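Local coordinates for GH127 beta-L-arabinofuranoside (Geobacillus stearothermophilus, PDB 4QK0), which is a GH127 beta-L-arabinofuranosidase, probably hydrolysing terminal beta-L-arabinofuranosyl units of plant-derived sugars, at residues A[58-69]-A[119-127]; A[78-86]-A[98-109]. All coordinates share one frame; numbering follows the deposited sequence.

In the fold
Both contacts lie in the helical catalytic domain, with their centres about 17 Å apart, and interaction 2 is nested along the chain inside the loop closed by interaction 1. Interaction 2 is the core contact: two long consecutive helices, 76-92 and 96-112, meet through aliphatic side chains and one tryptophan. Interaction 1 lies farther from the centre of the chain and is only partly buried. It joins the end of helix 54-61 and the loop after it to the short helix 122-126, with more aromatic packing and a capping bond at the turn. Phe58 links the two, since its ring also packs on Val79 and Leu109 of interaction 2.

Interaction 1 of 2, residues A[58-69]-A[119-127]; sequences FRIAAGESDGEF and LNTYYTIKE
The carbonyl oxygen of Thr121, a residue packed between Phe58 and Phe69, takes two amides of the turn that follows it: Ile125 N at 2.8 Å and Thr124 N at 3.1 Å. These bonds lead into the short helix 122-126, where Glu127 N reaches back to Tyr122 O in a wider pi-type turn, and against it lie the last turn of helix 54-61 and the loop leading away through a Schellman motif at Gly63. Asn120, just before the turn, makes a capping bond: its OD1 accepts from Tyr123 N at 2.9 Å, nearly straight at 169°. Both branches of the Thr121 side chain are used. CG2 sits over one face of the Phe58 ring, 3.7 Å from the centroid, while Leu119 CD2 comes in at that ring's edge. OG1, hydrogen-bonded to Asp76, lies in the plane of the Phe69 ring, 3.4 Å from its atom CE2.

Phe69 carries the largest share of the contact. With CG anti to the backbone N (chi1 176°), the ring is laid across Thr121 and Tyr122, and the Tyr122 ring turns its edge to one Phe69 face in a T-shaped pair, planes at 89° and centroids 5.2 Å apart. With an alanine here, the Tyr122 edge would probably lose the face it packs on, and a gap would be likely to open beside Thr121. Ile125 wedges between loop and helix: its CG2 meets Phe69 CB at 3.9 Å, and its CD1 reaches Ile60 CG2 at 3.6 Å.

Interaction 2 of 2, residues A[78-86]-A[98-109]; sequences DVAKWLEAV and LEKLADDVIELL
Leu83 and Val105 form the middle of an aliphatic seam in which the segments 78-86 and 98-109 run roughly antiparallel, their axes at 143° and 10.7 Å apart at closest approach. The two methyls of Leu83 divide the work: CD2 rests on Ala102 CB at 3.9 Å, while CD1 meets Val105 CG1 at 3.9 Å and points tip to tip at Leu109 CD1. At one end Val79 CG1 also leans on Val105 CG1, and at the other Val86 CG1 meets Leu98 CG at 3.9 Å. The small Ala102 side chain is where Leu83 and Val86 both come down.

The aromatic part belongs to Trp82. Swung out with CG anti to the backbone N (chi1 -179°), its indole brings CZ2 to 4.2 Å from Leu98 CD1 and turns its edge to Leu101 CB, while Val86 CG2, from the same helix, sits over one face toward its rim. Its NE1 donates to Ile35 O, and its ring stacks on Trp39.

Helices 76-92 and 96-112 thus make a helical hairpin, consistent with the (alpha/alpha)6 barrel of the GH127 catalytic domain, flanked by helix 22-42 on the Trp82 side, by helix 54-61 through Phe58 on Val79 and Leu109, and by helix 162-177 through Phe163 on Leu83.

Interaction 1 of 2, residues A[58-69]-A[119-127]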
loop_
_atom_site.group_PDB
_atom_site.type_symbol
_atom_site.label_atom_id
_atom_site.label_comp_id
_atom_site.label_asym_id
_atom_site.label_seq_id
_atom_site.Cartn_x
_atom_site.Cartn_y
_atom_site.Cartn_z
ATOM N N PHE A 58 -4.115 34.894 -19.481
ATOM C CA PHE A 58 -4.037 36.314 -19.071
ATOM C C PHE A 58 -4.238 37.237 -20.258
ATOM O O PHE A 58 -4.880 38.275 -20.140
ATOM C CB PHE A 58 -2.703 36.655 -18.426
ATOM C CG PHE A 58 -2.566 36.144 -17.032
ATOM C CD1 PHE A 58 -3.221 36.766 -15.978
ATOM C CD2 PHE A 58 -1.782 35.030 -16.772
ATOM C CE1 PHE A 58 -3.114 36.279 -14.687
ATOM C CE2 PHE A 58 -1.656 34.552 -15.490
ATOM C CZ PHE A 58 -2.332 35.153 -14.450
ATOM N N ARG A 59 -3.724 36.831 -21.419
ATOM C CA ARG A 59 -4.031 37.541 -22.635
ATOM C C ARG A 59 -5.514 37.639 -22.865
ATOM O O ARG A 59 -6.034 38.728 -23.171
ATOM C CB ARG A 59 -3.417 36.849 -23.830
ATOM C CG ARG A 59 -1.978 37.191 -23.999
ATOM C CD ARG A 59 -1.559 37.102 -25.449
ATOM N NE ARG A 59 -0.129 37.091 -25.413
ATOM C CZ ARG A 59 0.609 35.994 -25.295
ATOM N NH1 ARG A 59 0.050 34.783 -25.278
ATOM N NH2 ARG A 59 1.920 36.128 -25.212
ATOM N N ILE A 60 -6.201 36.497 -22.798
ATOM C CA ILE A 60 -7.630 36.497 -23.044
ATOM C C ILE A 60 -8.277 37.408 -22.035
ATOM O O ILE A 60 -9.119 38.249 -22.357
ATOM C CB ILE A 60 -8.189 35.076 -22.987
ATOM C CG1 ILE A 60 -7.564 34.231 -24.128
ATOM C CG2 ILE A 60 -9.697 35.096 -23.102
ATOM C CD1 ILE A 60 -7.805 32.732 -24.006
ATOM N N ALA A 61 -7.864 37.273 -20.791
ATOM C CA ALA A 61 -8.491 38.051 -19.724
ATOM C C ALA A 61 -8.252 39.545 -19.913
ATOM O O ALA A 61 -9.037 40.330 -19.465
ATOM C CB ALA A 61 -7.976 37.589 -18.352
ATOM N N ALA A 62 -7.129 39.921 -20.512
ATOM C CA ALA A 62 -6.820 41.336 -20.727
ATOM C C ALA A 62 -7.510 41.833 -21.974
ATOM O O ALA A 62 -7.378 42.978 -22.332
ATOM C CB ALA A 62 -5.341 41.531 -20.875
ATOM N N GLY A 63 -8.265 40.965 -22.635
ATOM C CA GLY A 63 -8.927 41.335 -23.892
ATOM C C GLY A 63 -7.983 41.480 -25.075
ATOM O O GLY A 63 -8.279 42.213 -25.995
ATOM N N GLU A 64 -6.864 40.773 -25.052
ATOM C CA GLU A 64 -5.867 40.860 -26.102
ATOM C C GLU A 64 -5.797 39.574 -26.897
ATOM O O GLU A 64 -4.981 39.429 -27.764
ATOM C CB GLU A 64 -4.503 41.170 -25.491
ATOM C CG GLU A 64 -4.460 42.600 -24.991
ATOM C CD GLU A 64 -3.324 42.890 -24.033
ATOM O OE1 GLU A 64 -2.276 42.195 -24.107
ATOM O OE2 GLU A 64 -3.498 43.819 -23.203
ATOM N N SER A 65 -6.695 38.653 -26.631
ATOM C CA SER A 65 -6.742 37.464 -27.399
ATOM C C SER A 65 -8.089 36.832 -27.188
ATOM O O SER A 65 -8.845 37.240 -26.312
ATOM C CB SER A 65 -5.585 36.557 -26.968
ATOM O OG SER A 65 -5.699 35.272 -27.484
ATOM N N ASP A 66 -8.402 35.845 -28.015
ATOM C CA ASP A 66 -9.685 35.164 -27.948
ATOM C C ASP A 66 -9.460 33.700 -27.695
ATOM O O ASP A 66 -8.461 33.151 -28.093
ATOM C CB ASP A 66 -10.504 35.372 -29.246
ATOM C CG ASP A 66 -11.525 36.472 -29.107
ATOM O OD1 ASP A 66 -11.094 37.621 -28.923
ATOM O OD2 ASP A 66 -12.756 36.191 -29.127
ATOM N N GLY A 67 -10.429 33.084 -27.058
ATOM C CA GLY A 67 -10.406 31.666 -26.836
ATOM C C GLY A 67 -10.982 31.331 -25.485
ATOM O O GLY A 67 -11.332 32.218 -24.722
ATOM N N GLU A 68 -11.084 30.036 -25.220
ATOM C CA GLU A 68 -11.613 29.476 -23.994
ATOM C C GLU A 68 -10.503 29.328 -22.990
ATOM O O GLU A 68 -9.323 29.218 -23.352
ATOM C CB GLU A 68 -12.292 28.119 -24.248
ATOM C CG GLU A 68 -13.654 28.310 -24.928
ATOM C CD GLU A 68 -14.386 27.069 -25.427
ATOM O OE1 GLU A 68 -13.761 26.048 -25.789
ATOM O OE2 GLU A 68 -15.624 27.163 -25.581
ATOM N N PHE A 69 -10.868 29.485 -21.724
ATOM C CA PHE A 69 -9.947 29.188 -20.638
ATOM C C PHE A 69 -9.449 27.731 -20.807
ATOM O O PHE A 69 -10.183 26.888 -21.257
ATOM C CB PHE A 69 -10.656 29.334 -19.286
ATOM C CG PHE A 69 -9.794 28.957 -18.135
ATOM C CD1 PHE A 69 -9.749 27.636 -17.672
ATOM C CD2 PHE A 69 -9.003 29.919 -17.525
ATOM C CE1 PHE A 69 -8.888 27.293 -16.621
ATOM C CE2 PHE A 69 -8.174 29.590 -16.469
ATOM C CZ PHE A 69 -8.109 28.281 -16.010
ATOM N N LEU A 119 -7.773 39.725 -9.737
ATOM C CA LEU A 119 -6.948 39.192 -10.821
ATOM C C LEU A 119 -7.017 37.644 -10.822
ATOM O O LEU A 119 -6.328 36.942 -10.014
ATOM C CB LEU A 119 -5.513 39.578 -10.602
ATOM C CG LEU A 119 -4.582 39.810 -11.791
ATOM C CD1 LEU A 119 -3.170 39.482 -11.398
ATOM C CD2 LEU A 119 -4.951 39.102 -13.061
ATOM N N ASN A 120 -7.839 37.110 -11.710
ATOM C CA ASN A 120 -8.021 35.648 -11.774
ATOM C C ASN A 120 -8.590 35.300 -13.127
ATOM O O ASN A 120 -9.708 35.719 -13.448
ATOM C CB ASN A 120 -8.945 35.171 -10.663
ATOM C CG ASN A 120 -9.072 33.655 -10.616
ATOM O OD1 ASN A 120 -9.737 33.047 -11.445
ATOM N ND2 ASN A 120 -8.430 33.046 -9.639
ATOM N N THR A 121 -7.825 34.549 -13.914
ATOM C CA THR A 121 -8.244 34.264 -15.282
ATOM C C THR A 121 -9.457 33.367 -15.357
ATOM O O THR A 121 -10.394 33.642 -16.117
ATOM C CB THR A 121 -7.110 33.694 -16.121
ATOM O OG1 THR A 121 -6.650 32.479 -15.526
ATOM C CG2 THR A 121 -5.977 34.684 -16.208
ATOM N N TYR A 122 -9.517 32.352 -14.503
ATOM C CA TYR A 122 -10.621 31.420 -14.539
ATOM C C TYR A 122 -11.956 32.078 -14.295
ATOM O O TYR A 122 -12.934 31.826 -15.006
ATOM C CB TYR A 122 -10.378 30.341 -13.500
ATOM C CG TYR A 122 -11.469 29.286 -13.410
ATOM C CD1 TYR A 122 -12.532 29.456 -12.560
ATOM C CD2 TYR A 122 -11.407 28.103 -14.166
ATOM C CE1 TYR A 122 -13.543 28.500 -12.474
ATOM C CE2 TYR A 122 -12.397 27.132 -14.081
ATOM C CZ TYR A 122 -13.465 27.344 -13.233
ATOM O OH TYR A 122 -14.484 26.452 -13.160
ATOM N N TYR A 123 -12.017 32.935 -13.278
ATOM C CA TYR A 123 -13.271 33.684 -12.977
ATOM C C TYR A 123 -13.462 34.976 -13.760
ATOM O O TYR A 123 -14.390 35.691 -13.531
ATOM C CB TYR A 123 -13.338 33.981 -11.497
ATOM C CG TYR A 123 -13.719 32.772 -10.696
ATOM C CD1 TYR A 123 -14.999 32.250 -10.769
ATOM C CD2 TYR A 123 -12.782 32.125 -9.904
ATOM C CE1 TYR A 123 -15.351 31.137 -10.019
ATOM C CE2 TYR A 123 -13.111 31.036 -9.157
ATOM C CZ TYR A 123 -14.376 30.530 -9.239
ATOM O OH TYR A 123 -14.686 29.450 -8.462
ATOM N N THR A 124 -12.537 35.303 -14.624
ATOM C CA THR A 124 -12.743 36.391 -15.575
ATOM C C THR A 124 -13.218 35.850 -16.912
ATOM O O THR A 124 -14.116 36.402 -17.475
ATOM C CB THR A 124 -11.466 37.189 -15.812
ATOM O OG1 THR A 124 -11.035 37.771 -14.557
ATOM C CG2 THR A 124 -11.711 38.274 -16.847
ATOM N N ILE A 125 -12.700 34.709 -17.344
ATOM C CA ILE A 125 -13.035 34.155 -18.656
ATOM C C ILE A 125 -14.073 33.044 -18.600
ATOM O O ILE A 125 -15.093 33.092 -19.270
ATOM C CB ILE A 125 -11.816 33.505 -19.252
ATOM C CG1 ILE A 125 -10.762 34.539 -19.551
ATOM C CG2 ILE A 125 -12.198 32.715 -20.482
ATOM C CD1 ILE A 125 -9.407 33.905 -19.705
ATOM N N LYS A 126 -13.829 32.051 -17.771
ATOM C CA LYS A 126 -14.692 30.878 -17.759
ATOM C C LYS A 126 -15.957 30.971 -16.920
ATOM O O LYS A 126 -16.972 30.456 -17.347
ATOM C CB LYS A 126 -13.931 29.661 -17.311
ATOM C CG LYS A 126 -14.763 28.383 -17.453
ATOM C CD LYS A 126 -13.868 27.216 -17.750
ATOM C CE LYS A 126 -14.635 25.925 -17.692
ATOM N NZ LYS A 126 -13.618 24.843 -17.761
ATOM N N GLU A 127 -15.892 31.553 -15.719
ATOM C CA GLU A 127 -17.078 31.685 -14.887
ATOM C C GLU A 127 -17.176 33.077 -14.382
ATOM O O GLU A 127 -17.169 33.287 -13.188
ATOM C CB GLU A 127 -17.035 30.722 -13.714
ATOM C CG GLU A 127 -16.776 29.314 -14.158
ATOM C CD GLU A 127 -18.036 28.488 -14.236
ATOM O OE1 GLU A 127 -18.227 27.912 -15.331
ATOM O OE2 GLU A 127 -18.864 28.452 -13.287
#

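Interaction 2 of 2, residues A[78-86]-A[98-109]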
loop_
_atom_site.group_PDB
_atom_site.type_symbol
_atom_site.label_atom_id
_atom_site.label_comp_id
_atom_site.label_asym_id
_atom_site.label_seq_id
_atom_site.Cartn_x
_atom_site.Cartn_y
_atom_site.Cartn_z
ATOM N N ASP A 78 1.158 29.141 -11.493
ATOM C CA ASP A 78 2.385 28.717 -12.212
ATOM C C ASP A 78 3.165 29.931 -12.747
ATOM O O ASP A 78 4.379 29.967 -12.703
ATOM C CB ASP A 78 2.030 27.796 -13.376
ATOM C CG ASP A 78 1.680 26.398 -12.907
ATOM O OD1 ASP A 78 2.252 25.955 -11.879
ATOM O OD2 ASP A 78 0.900 25.717 -13.615
ATOM N N VAL A 79 2.440 30.910 -13.250
ATOM C CA VAL A 79 3.075 32.108 -13.740
ATOM C C VAL A 79 3.743 32.822 -12.573
ATOM O O VAL A 79 4.866 33.318 -12.690
ATOM C CB VAL A 79 2.052 33.021 -14.412
ATOM C CG1 VAL A 79 2.709 34.301 -14.877
ATOM C CG2 VAL A 79 1.447 32.317 -15.598
ATOM N N ALA A 80 3.055 32.840 -11.439
ATOM C CA ALA A 80 3.557 33.485 -10.248
ATOM C C ALA A 80 4.830 32.861 -9.806
ATOM O O ALA A 80 5.798 33.546 -9.486
ATOM C CB ALA A 80 2.530 33.420 -9.132
ATOM N N LYS A 81 4.872 31.540 -9.784
ATOM C CA LYS A 81 6.063 30.858 -9.271
ATOM C C LYS A 81 7.228 31.051 -10.179
ATOM O O LYS A 81 8.383 31.119 -9.706
ATOM C CB LYS A 81 5.818 29.359 -9.058
ATOM C CG LYS A 81 4.853 29.053 -7.916
ATOM C CD LYS A 81 4.370 27.599 -8.009
ATOM C CE LYS A 81 3.439 27.248 -6.878
ATOM N NZ LYS A 81 2.779 25.959 -7.185
ATOM N N TRP A 82 6.960 31.114 -11.491
ATOM C CA TRP A 82 8.051 31.344 -12.442
ATOM C C TRP A 82 8.609 32.780 -12.211
ATOM O O TRP A 82 9.836 32.968 -12.092
ATOM C CB TRP A 82 7.575 31.116 -13.892
ATOM C CG TRP A 82 8.603 31.310 -14.958
ATOM C CD1 TRP A 82 9.438 30.359 -15.477
ATOM C CD2 TRP A 82 8.938 32.532 -15.620
ATOM N NE1 TRP A 82 10.270 30.926 -16.408
ATOM C CE2 TRP A 82 9.967 32.247 -16.531
ATOM C CE3 TRP A 82 8.450 33.830 -15.556
ATOM C CZ2 TRP A 82 10.529 33.221 -17.353
ATOM C CZ3 TRP A 82 8.994 34.791 -16.402
ATOM C CH2 TRP A 82 10.019 34.479 -17.279
ATOM N N LEU A 83 7.716 33.768 -12.069
ATOM C CA LEU A 83 8.174 35.158 -11.773
ATOM C C LEU A 83 8.985 35.252 -10.477
ATOM O O LEU A 83 10.006 35.926 -10.418
ATOM C CB LEU A 83 7.008 36.111 -11.697
ATOM C CG LEU A 83 6.341 36.420 -13.056
ATOM C CD1 LEU A 83 5.021 37.117 -12.844
ATOM C CD2 LEU A 83 7.244 37.265 -13.920
ATOM N N GLU A 84 8.560 34.521 -9.460
ATOM C CA GLU A 84 9.241 34.558 -8.189
ATOM C C GLU A 84 10.630 34.017 -8.307
ATOM O O GLU A 84 11.604 34.607 -7.793
ATOM C CB GLU A 84 8.458 33.824 -7.098
ATOM C CG GLU A 84 9.082 34.059 -5.712
ATOM C CD GLU A 84 8.516 33.189 -4.587
ATOM O OE1 GLU A 84 7.429 32.627 -4.763
ATOM O OE2 GLU A 84 9.164 33.101 -3.513
ATOM N N ALA A 85 10.773 32.895 -8.976
ATOM C CA ALA A 85 12.128 32.370 -9.195
ATOM C C ALA A 85 13.005 33.322 -10.021
ATOM O O ALA A 85 14.206 33.455 -9.775
ATOM C CB ALA A 85 12.065 31.034 -9.889
ATOM N N VAL A 86 12.414 33.917 -11.043
ATOM C CA VAL A 86 13.151 34.834 -11.924
ATOM C C VAL A 86 13.675 36.016 -11.111
ATOM O O VAL A 86 14.831 36.361 -11.224
ATOM C CB VAL A 86 12.244 35.294 -13.091
ATOM C CG1 VAL A 86 12.745 36.579 -13.704
ATOM C CG2 VAL A 86 12.153 34.214 -14.159
ATOM N N LEU A 98 15.848 38.646 -19.554
ATOM C CA LEU A 98 15.004 37.979 -18.593
ATOM C C LEU A 98 14.149 39.007 -17.854
ATOM O O LEU A 98 12.960 38.858 -17.732
ATOM C CB LEU A 98 15.879 37.194 -17.614
ATOM C CG LEU A 98 15.162 36.226 -16.682
ATOM C CD1 LEU A 98 14.198 35.319 -17.439
ATOM C CD2 LEU A 98 16.184 35.407 -15.906
ATOM N N GLU A 99 14.770 40.101 -17.436
ATOM C CA GLU A 99 14.039 41.156 -16.771
ATOM C C GLU A 99 12.930 41.760 -17.642
ATOM O O GLU A 99 11.854 42.118 -17.162
ATOM C CB GLU A 99 15.014 42.228 -16.331
ATOM C CG GLU A 99 14.417 43.158 -15.304
ATOM C CD GLU A 99 15.462 43.857 -14.435
ATOM O OE1 GLU A 99 16.576 43.301 -14.252
ATOM O OE2 GLU A 99 15.143 44.957 -13.929
ATOM N N LYS A 100 13.208 41.873 -18.941
ATOM C CA LYS A 100 12.242 42.364 -19.914
ATOM C C LYS A 100 11.053 41.400 -20.044
ATOM O O LYS A 100 9.893 41.827 -20.062
ATOM C CB LYS A 100 12.976 42.577 -21.258
ATOM C CG LYS A 100 12.131 42.703 -22.531
ATOM C CD LYS A 100 11.425 44.044 -22.610
ATOM C CE LYS A 100 10.711 44.179 -23.952
ATOM N NZ LYS A 100 9.611 45.178 -23.877
ATOM N N LEU A 101 11.331 40.094 -20.144
ATOM C CA LEU A 101 10.267 39.092 -20.182
ATOM C C LEU A 101 9.367 39.270 -18.972
ATOM O O LEU A 101 8.173 39.289 -19.100
ATOM C CB LEU A 101 10.827 37.676 -20.175
ATOM C CG LEU A 101 11.605 37.252 -21.402
ATOM C CD1 LEU A 101 12.154 35.837 -21.191
ATOM C CD2 LEU A 101 10.748 37.294 -22.665
ATOM N N ALA A 102 9.967 39.388 -17.796
ATOM C CA ALA A 102 9.196 39.549 -16.546
ATOM C C ALA A 102 8.396 40.816 -16.533
ATOM O O ALA A 102 7.198 40.805 -16.228
ATOM C CB ALA A 102 10.134 39.516 -15.354
ATOM N N ASP A 103 9.039 41.928 -16.891
ATOM C CA ASP A 103 8.312 43.215 -16.988
ATOM C C ASP A 103 7.086 43.159 -17.889
ATOM O O ASP A 103 6.077 43.720 -17.539
ATOM C CB ASP A 103 9.267 44.363 -17.390
ATOM C CG ASP A 103 10.240 44.753 -16.241
ATOM O OD1 ASP A 103 9.966 44.439 -15.058
ATOM O OD2 ASP A 103 11.291 45.329 -16.526
ATOM N N ASP A 104 7.179 42.466 -19.028
ATOM C CA ASP A 104 6.085 42.377 -19.980
ATOM C C ASP A 104 4.959 41.521 -19.416
ATOM O O ASP A 104 3.789 41.825 -19.620
ATOM C CB ASP A 104 6.541 41.749 -21.314
ATOM C CG ASP A 104 7.505 42.653 -22.121
ATOM O OD1 ASP A 104 7.590 43.863 -21.824
ATOM O OD2 ASP A 104 8.169 42.141 -23.072
ATOM N N VAL A 105 5.312 40.422 -18.750
ATOM C CA VAL A 105 4.313 39.586 -18.119
ATOM C C VAL A 105 3.612 40.405 -17.074
ATOM O O VAL A 105 2.397 40.384 -16.959
ATOM C CB VAL A 105 4.953 38.339 -17.450
ATOM C CG1 VAL A 105 3.956 37.589 -16.577
ATOM C CG2 VAL A 105 5.540 37.417 -18.507
ATOM N N ILE A 106 4.379 41.174 -16.324
ATOM C CA ILE A 106 3.814 41.983 -15.261
ATOM C C ILE A 106 2.828 42.991 -15.803
ATOM O O ILE A 106 1.752 43.199 -15.218
ATOM C CB ILE A 106 4.945 42.649 -14.446
ATOM C CG1 ILE A 106 5.643 41.611 -13.587
ATOM C CG2 ILE A 106 4.400 43.745 -13.550
ATOM C CD1 ILE A 106 6.994 42.021 -13.046
ATOM N N GLU A 107 3.156 43.617 -16.937
ATOM C CA GLU A 107 2.229 44.626 -17.511
ATOM C C GLU A 107 0.970 43.955 -18.007
ATOM O O GLU A 107 -0.126 44.487 -17.881
ATOM C CB GLU A 107 2.908 45.442 -18.618
ATOM C CG GLU A 107 4.013 46.433 -18.143
ATOM C CD GLU A 107 3.557 47.472 -17.092
ATOM O OE1 GLU A 107 2.369 47.894 -17.099
ATOM O OE2 GLU A 107 4.382 47.907 -16.258
ATOM N N LEU A 108 1.137 42.740 -18.526
ATOM C CA LEU A 108 -0.000 41.915 -18.912
ATOM C C LEU A 108 -0.885 41.579 -17.726
ATOM O O LEU A 108 -2.105 41.732 -17.777
ATOM C CB LEU A 108 0.475 40.648 -19.600
ATOM C CG LEU A 108 -0.602 39.624 -19.930
ATOM C CD1 LEU A 108 -1.660 40.199 -20.835
ATOM C CD2 LEU A 108 0.055 38.421 -20.604
ATOM N N LEU A 109 -0.292 41.163 -16.631
ATOM C CA LEU A 109 -1.103 40.977 -15.429
ATOM C C LEU A 109 -1.872 42.248 -15.088
ATOM O O LEU A 109 -3.068 42.183 -14.783
ATOM C CB LEU A 109 -0.243 40.585 -14.229
ATOM C CG LEU A 109 0.546 39.295 -14.375
ATOM C CD1 LEU A 109 1.354 39.011 -13.118
ATOM C CD2 LEU A 109 -0.354 38.111 -14.656
#